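PDB 5ITG: sorbitol dehydrogenase from Gluconobacter oxydans, which probably oxidises D-sorbitol to L-sorbose, passing hydride to a nicotinamide cofactor held by a Rossmann-fold domain. Local coordinates for residues H302-Y314 with F404-E418. Residues are numbered along the deposited sequence; the frame is centred on the assembly and turned at random.
Sequences HVMLCFPGILVGY and FGIASYLEMLRGRDE
Phe307 is a knob in a hole formed by Gly405, Ser408, Tyr409 and Met412. With CG anti to its carbonyl carbon, the Phe307 ring points the same way as that of Tyr409 and lies beside it, the two planes inclined at 47°. Tyr409 CD1 comes over one face, 3.4 Å from Phe307 CZ, while Val303 CB covers the opposite face. The methyl CE of selenomethionine Met412 touches Phe307 CD1 at 3.7 Å, and its CG meets Ile310 CG2. Toward the start of the segments, selenomethionine Met304 bends at chi2 and chi3 to lay SE and CE against the bare CA of Gly405. The same SE approaches the Phe404 ring at its edge, a Met-aromatic contact, and Pro308 CB meets Phe404 CZ at 3.9 Å. Segments 302-312 and 404-412, the C-terminal parts of helices 288-312 and 400-412, thus pack at 46°, their axes 8.3 Å apart, within the all-helical part of the mannitol dehydrogenase C-terminal domain; helix 377-394 adds Val381 against Phe307. Farther along, Leu311 sends CD1 to Ser408 O (3.6 Å) and CD2 to Arg416 O. A Schellman motif with Gly313 at C-prime ends helix 288-312, and there Glu418 N donates to Leu311 O (2.7 Å, N-H...O 162°). Asp417 CB presses on Ile310 O, its OD1 taking the backbone N of Lys419 and Gly421. The extended Glu418 side chain passes by Leu311 O, and OE2 accepts from Val479 N.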
loop_
_atom_site.group_PDB
_atom_site.type_symbol
_atom_site.label_atom_id
_atom_site.label_comp_id
_atom_site.label_asym_id
_atom_site.label_seq_id
_atom_site.Cartn_x
_atom_site.Cartn_y
_atom_site.Cartn_z
ATOM N N HIS A 302 3.743 -0.589 14.193
ATOM C CA HIS A 302 2.543 0.230 14.267
ATOM C C HIS A 302 1.621 -0.277 15.380
ATOM O O HIS A 302 1.139 0.511 16.189
ATOM C CB HIS A 302 1.816 0.219 12.916
ATOM C CG HIS A 302 1.413 1.581 12.440
ATOM N ND1 HIS A 302 1.113 1.848 11.122
ATOM C CD2 HIS A 302 1.283 2.756 13.102
ATOM C CE1 HIS A 302 0.819 3.131 10.991
ATOM N NE2 HIS A 302 0.916 3.704 12.178
ATOM N N VAL A 303 1.389 -1.586 15.448
ATOM C CA VAL A 303 0.517 -2.097 16.499
ATOM C C VAL A 303 1.196 -2.182 17.860
ATOM O O VAL A 303 0.526 -2.065 18.885
ATOM C CB VAL A 303 -0.104 -3.466 16.148
ATOM C CG1 VAL A 303 -1.139 -3.281 15.039
ATOM C CG2 VAL A 303 0.965 -4.453 15.732
HETATM N N MSE A 304 2.514 -2.379 17.883
HETATM C CA MSE A 304 3.221 -2.436 19.166
HETATM C C MSE A 304 3.125 -1.061 19.824
HETATM O O MSE A 304 3.198 -0.924 21.051
HETATM C CB MSE A 304 4.691 -2.818 18.969
HETATM C CG MSE A 304 5.521 -2.777 20.243
HETATM SE SE MSE A 304 4.878 -3.938 21.676
HETATM C CE MSE A 304 5.599 -5.628 21.042
ATOM N N LEU A 305 2.954 -0.041 18.995
ATOM C CA LEU A 305 2.814 1.321 19.490
ATOM C C LEU A 305 1.359 1.612 19.871
ATOM O O LEU A 305 1.067 2.107 20.965
ATOM C CB LEU A 305 3.236 2.324 18.411
ATOM C CG LEU A 305 3.039 3.805 18.766
ATOM C CD1 LEU A 305 4.069 4.222 19.819
ATOM C CD2 LEU A 305 3.193 4.665 17.524
ATOM N N CYS A 306 0.442 1.286 18.966
ATOM C CA CYS A 306 -0.964 1.602 19.189
ATOM C C CYS A 306 -1.757 0.795 20.197
ATOM O O CYS A 306 -2.674 1.338 20.803
ATOM C CB CYS A 306 -1.701 1.645 17.848
ATOM S SG CYS A 306 -1.152 3.020 16.783
ATOM N N PHE A 307 -1.431 -0.479 20.403
ATOM C CA PHE A 307 -2.184 -1.246 21.384
ATOM C C PHE A 307 -2.001 -0.630 22.781
ATOM O O PHE A 307 -2.985 -0.357 23.479
ATOM C CB PHE A 307 -1.771 -2.730 21.380
ATOM C CG PHE A 307 -2.189 -3.492 20.134
ATOM C CD1 PHE A 307 -3.295 -3.094 19.385
ATOM C CD2 PHE A 307 -1.514 -4.650 19.753
ATOM C CE1 PHE A 307 -3.725 -3.833 18.280
ATOM C CE2 PHE A 307 -1.941 -5.402 18.640
ATOM C CZ PHE A 307 -3.044 -4.991 17.908
ATOM N N PRO A 308 -0.749 -0.407 23.218
ATOM C CA PRO A 308 -0.621 0.192 24.550
ATOM C C PRO A 308 -0.990 1.681 24.541
ATOM O O PRO A 308 -1.423 2.231 25.562
ATOM C CB PRO A 308 0.844 -0.068 24.913
ATOM C CG PRO A 308 1.530 -0.129 23.587
ATOM C CD PRO A 308 0.556 -0.891 22.729
ATOM N N GLY A 309 -0.832 2.326 23.387
ATOM C CA GLY A 309 -1.174 3.734 23.269
ATOM C C GLY A 309 -2.659 3.998 23.512
ATOM O O GLY A 309 -3.035 5.031 24.080
ATOM N N ILE A 310 -3.502 3.068 23.071
ATOM C CA ILE A 310 -4.946 3.184 23.251
ATOM C C ILE A 310 -5.263 3.068 24.748
ATOM O O ILE A 310 -6.141 3.763 25.266
ATOM C CB ILE A 310 -5.702 2.072 22.465
ATOM C CG1 ILE A 310 -5.529 2.291 20.959
ATOM C CG2 ILE A 310 -7.190 2.080 22.837
ATOM C CD1 ILE A 310 -6.054 1.144 20.090
ATOM N N LEU A 311 -4.540 2.198 25.450
ATOM C CA LEU A 311 -4.753 2.035 26.885
ATOM C C LEU A 311 -4.360 3.317 27.628
ATOM O O LEU A 311 -5.000 3.694 28.607
ATOM C CB LEU A 311 -3.939 0.851 27.424
ATOM C CG LEU A 311 -4.484 -0.537 27.076
ATOM C CD1 LEU A 311 -3.474 -1.620 27.437
ATOM C CD2 LEU A 311 -5.797 -0.747 27.812
ATOM N N VAL A 312 -3.303 3.980 27.168
ATOM C CA VAL A 312 -2.868 5.225 27.798
ATOM C C VAL A 312 -3.906 6.307 27.509
ATOM O O VAL A 312 -4.093 7.227 28.298
ATOM C CB VAL A 312 -1.489 5.689 27.270
ATOM C CG1 VAL A 312 -1.149 7.073 27.829
ATOM C CG2 VAL A 312 -0.420 4.701 27.677
ATOM N N GLY A 313 -4.591 6.190 26.377
ATOM C CA GLY A 313 -5.608 7.172 26.048
ATOM C C GLY A 313 -5.250 8.074 24.889
ATOM O O GLY A 313 -5.825 9.150 24.732
ATOM N N TYR A 314 -4.295 7.647 24.071
ATOM C CA TYR A 314 -3.889 8.435 22.917
ATOM C C TYR A 314 -4.823 8.177 21.744
ATOM O O TYR A 314 -5.094 7.029 21.395
ATOM C CB TYR A 314 -2.450 8.088 22.522
ATOM C CG TYR A 314 -1.425 8.595 23.499
ATOM C CD1 TYR A 314 -1.353 9.954 23.816
ATOM C CD2 TYR A 314 -0.516 7.722 24.107
ATOM C CE1 TYR A 314 -0.401 10.433 24.711
ATOM C CE2 TYR A 314 0.431 8.186 25.000
ATOM C CZ TYR A 314 0.484 9.544 25.297
ATOM O OH TYR A 314 1.427 10.013 26.170
ATOM N N PHE A 404 4.691 -8.372 26.453
ATOM C CA PHE A 404 4.092 -7.072 26.729
ATOM C C PHE A 404 3.156 -6.672 25.587
ATOM O O PHE A 404 2.067 -6.138 25.814
ATOM C CB PHE A 404 5.175 -5.999 26.895
ATOM C CG PHE A 404 4.624 -4.604 26.988
ATOM C CD1 PHE A 404 4.003 -4.164 28.152
ATOM C CD2 PHE A 404 4.644 -3.762 25.879
ATOM C CE1 PHE A 404 3.400 -2.906 28.213
ATOM C CE2 PHE A 404 4.045 -2.505 25.925
ATOM C CZ PHE A 404 3.418 -2.077 27.097
ATOM N N GLY A 405 3.583 -6.919 24.353
ATOM C CA GLY A 405 2.738 -6.570 23.225
ATOM C C GLY A 405 1.431 -7.338 23.281
ATOM O O GLY A 405 0.348 -6.782 23.055
ATOM N N ILE A 406 1.532 -8.626 23.590
ATOM C CA ILE A 406 0.359 -9.492 23.662
ATOM C C ILE A 406 -0.559 -9.084 24.811
ATOM O O ILE A 406 -1.780 -8.980 24.641
ATOM C CB ILE A 406 0.789 -10.971 23.821
ATOM C CG1 ILE A 406 1.484 -11.438 22.541
ATOM C CG2 ILE A 406 -0.424 -11.854 24.097
ATOM C CD1 ILE A 406 2.245 -12.756 22.708
ATOM N N ALA A 407 0.034 -8.831 25.972
ATOM C CA ALA A 407 -0.732 -8.428 27.148
ATOM C C ALA A 407 -1.447 -7.101 26.912
ATOM O O ALA A 407 -2.567 -6.899 27.390
ATOM C CB ALA A 407 0.188 -8.321 28.364
ATOM N N SER A 408 -0.792 -6.202 26.179
ATOM C CA SER A 408 -1.354 -4.893 25.863
ATOM C C SER A 408 -2.543 -5.047 24.926
ATOM O O SER A 408 -3.574 -4.392 25.097
ATOM C CB SER A 408 -0.294 -3.998 25.206
ATOM O OG SER A 408 0.656 -3.561 26.159
ATOM N N TYR A 409 -2.388 -5.908 23.927
ATOM C CA TYR A 409 -3.459 -6.176 22.983
ATOM C C TYR A 409 -4.674 -6.720 23.747
ATOM O O TYR A 409 -5.798 -6.239 23.568
ATOM C CB TYR A 409 -2.999 -7.201 21.935
ATOM C CG TYR A 409 -4.113 -7.693 21.032
ATOM C CD1 TYR A 409 -4.750 -6.834 20.140
ATOM C CD2 TYR A 409 -4.545 -9.017 21.093
ATOM C CE1 TYR A 409 -5.803 -7.282 19.326
ATOM C CE2 TYR A 409 -5.590 -9.475 20.286
ATOM C CZ TYR A 409 -6.214 -8.604 19.409
ATOM O OH TYR A 409 -7.257 -9.054 18.622
ATOM N N LEU A 410 -4.442 -7.713 24.598
ATOM C CA LEU A 410 -5.523 -8.322 25.370
ATOM C C LEU A 410 -6.216 -7.342 26.313
ATOM O O LEU A 410 -7.437 -7.376 26.464
ATOM C CB LEU A 410 -5.001 -9.532 26.153
ATOM C CG LEU A 410 -4.606 -10.688 25.227
ATOM C CD1 LEU A 410 -4.090 -11.870 26.038
ATOM C CD2 LEU A 410 -5.820 -11.085 24.388
ATOM N N GLU A 411 -5.443 -6.470 26.950
ATOM C CA GLU A 411 -6.034 -5.485 27.843
ATOM C C GLU A 411 -6.764 -4.404 27.040
ATOM O O GLU A 411 -7.812 -3.912 27.459
ATOM C CB GLU A 411 -4.957 -4.877 28.743
ATOM C CG GLU A 411 -4.480 -5.841 29.826
ATOM C CD GLU A 411 -5.610 -6.262 30.762
ATOM O OE1 GLU A 411 -6.223 -5.368 31.384
ATOM O OE2 GLU A 411 -5.883 -7.480 30.881
HETATM N N MSE A 412 -6.224 -4.051 25.873
HETATM C CA MSE A 412 -6.842 -3.035 25.019
HETATM C C MSE A 412 -8.240 -3.501 24.605
HETATM O O MSE A 412 -9.183 -2.712 24.518
HETATM C CB MSE A 412 -5.975 -2.794 23.772
HETATM C CG MSE A 412 -6.528 -1.772 22.778
HETATM SE SE MSE A 412 -7.861 -2.486 21.539
HETATM C CE MSE A 412 -6.754 -3.797 20.599
ATOM N N LEU A 413 -8.367 -4.801 24.368
ATOM C CA LEU A 413 -9.639 -5.389 23.954
ATOM C C LEU A 413 -10.790 -5.144 24.939
ATOM O O LEU A 413 -11.958 -5.131 24.542
ATOM C CB LEU A 413 -9.454 -6.898 23.740
ATOM C CG LEU A 413 -9.399 -7.486 22.324
ATOM C CD1 LEU A 413 -8.745 -6.535 21.351
ATOM C CD2 LEU A 413 -8.663 -8.819 22.378
ATOM N N ARG A 414 -10.465 -4.940 26.213
ATOM C CA ARG A 414 -11.493 -4.719 27.228
ATOM C C ARG A 414 -12.299 -3.434 27.032
ATOM O O ARG A 414 -13.379 -3.278 27.607
ATOM C CB ARG A 414 -10.868 -4.777 28.624
ATOM C CG ARG A 414 -10.333 -6.171 28.957
ATOM C CD ARG A 414 -9.595 -6.240 30.287
ATOM N NE ARG A 414 -10.466 -6.616 31.400
ATOM C CZ ARG A 414 -11.108 -5.754 32.180
ATOM N NH1 ARG A 414 -10.980 -4.450 31.977
ATOM N NH2 ARG A 414 -11.883 -6.197 33.159
ATOM N N GLY A 415 -11.776 -2.512 26.228
ATOM C CA GLY A 415 -12.512 -1.297 25.929
ATOM C C GLY A 415 -12.457 -0.078 26.832
ATOM O O GLY A 415 -13.370 0.753 26.796
ATOM N N ARG A 416 -11.412 0.056 27.634
ATOM C CA ARG A 416 -11.312 1.223 28.495
ATOM C C ARG A 416 -9.879 1.704 28.664
ATOM O O ARG A 416 -8.971 0.907 28.909
ATOM C CB ARG A 416 -11.951 0.933 29.855
ATOM C CG ARG A 416 -11.420 -0.280 30.587
ATOM C CD ARG A 416 -12.337 -0.616 31.769
ATOM N NE ARG A 416 -11.823 -1.688 32.623
ATOM C CZ ARG A 416 -10.676 -1.630 33.298
ATOM N NH1 ARG A 416 -9.906 -0.550 33.219
ATOM N NH2 ARG A 416 -10.304 -2.648 34.064
ATOM N N ASP A 417 -9.676 3.009 28.504
ATOM C CA ASP A 417 -8.343 3.574 28.651
ATOM C C ASP A 417 -8.133 4.049 30.080
ATOM O O ASP A 417 -9.077 4.123 30.868
ATOM C CB ASP A 417 -8.104 4.726 27.660
ATOM C CG ASP A 417 -9.036 5.901 27.878
ATOM O OD1 ASP A 417 -9.213 6.326 29.042
ATOM O OD2 ASP A 417 -9.575 6.414 26.874
ATOM N N GLU A 418 -6.890 4.372 30.409
ATOM C CA GLU A 418 -6.545 4.798 31.753
ATOM C C GLU A 418 -6.975 6.212 32.122
ATOM O O GLU A 418 -6.650 6.702 33.201
ATOM C CB GLU A 418 -5.042 4.606 31.955
ATOM C CG GLU A 418 -4.679 3.131 32.080
ATOM C CD GLU A 418 -3.266 2.815 31.640
ATOM O OE1 GLU A 418 -2.349 3.607 31.947
ATOM O OE2 GLU A 418 -3.074 1.760 30.998
#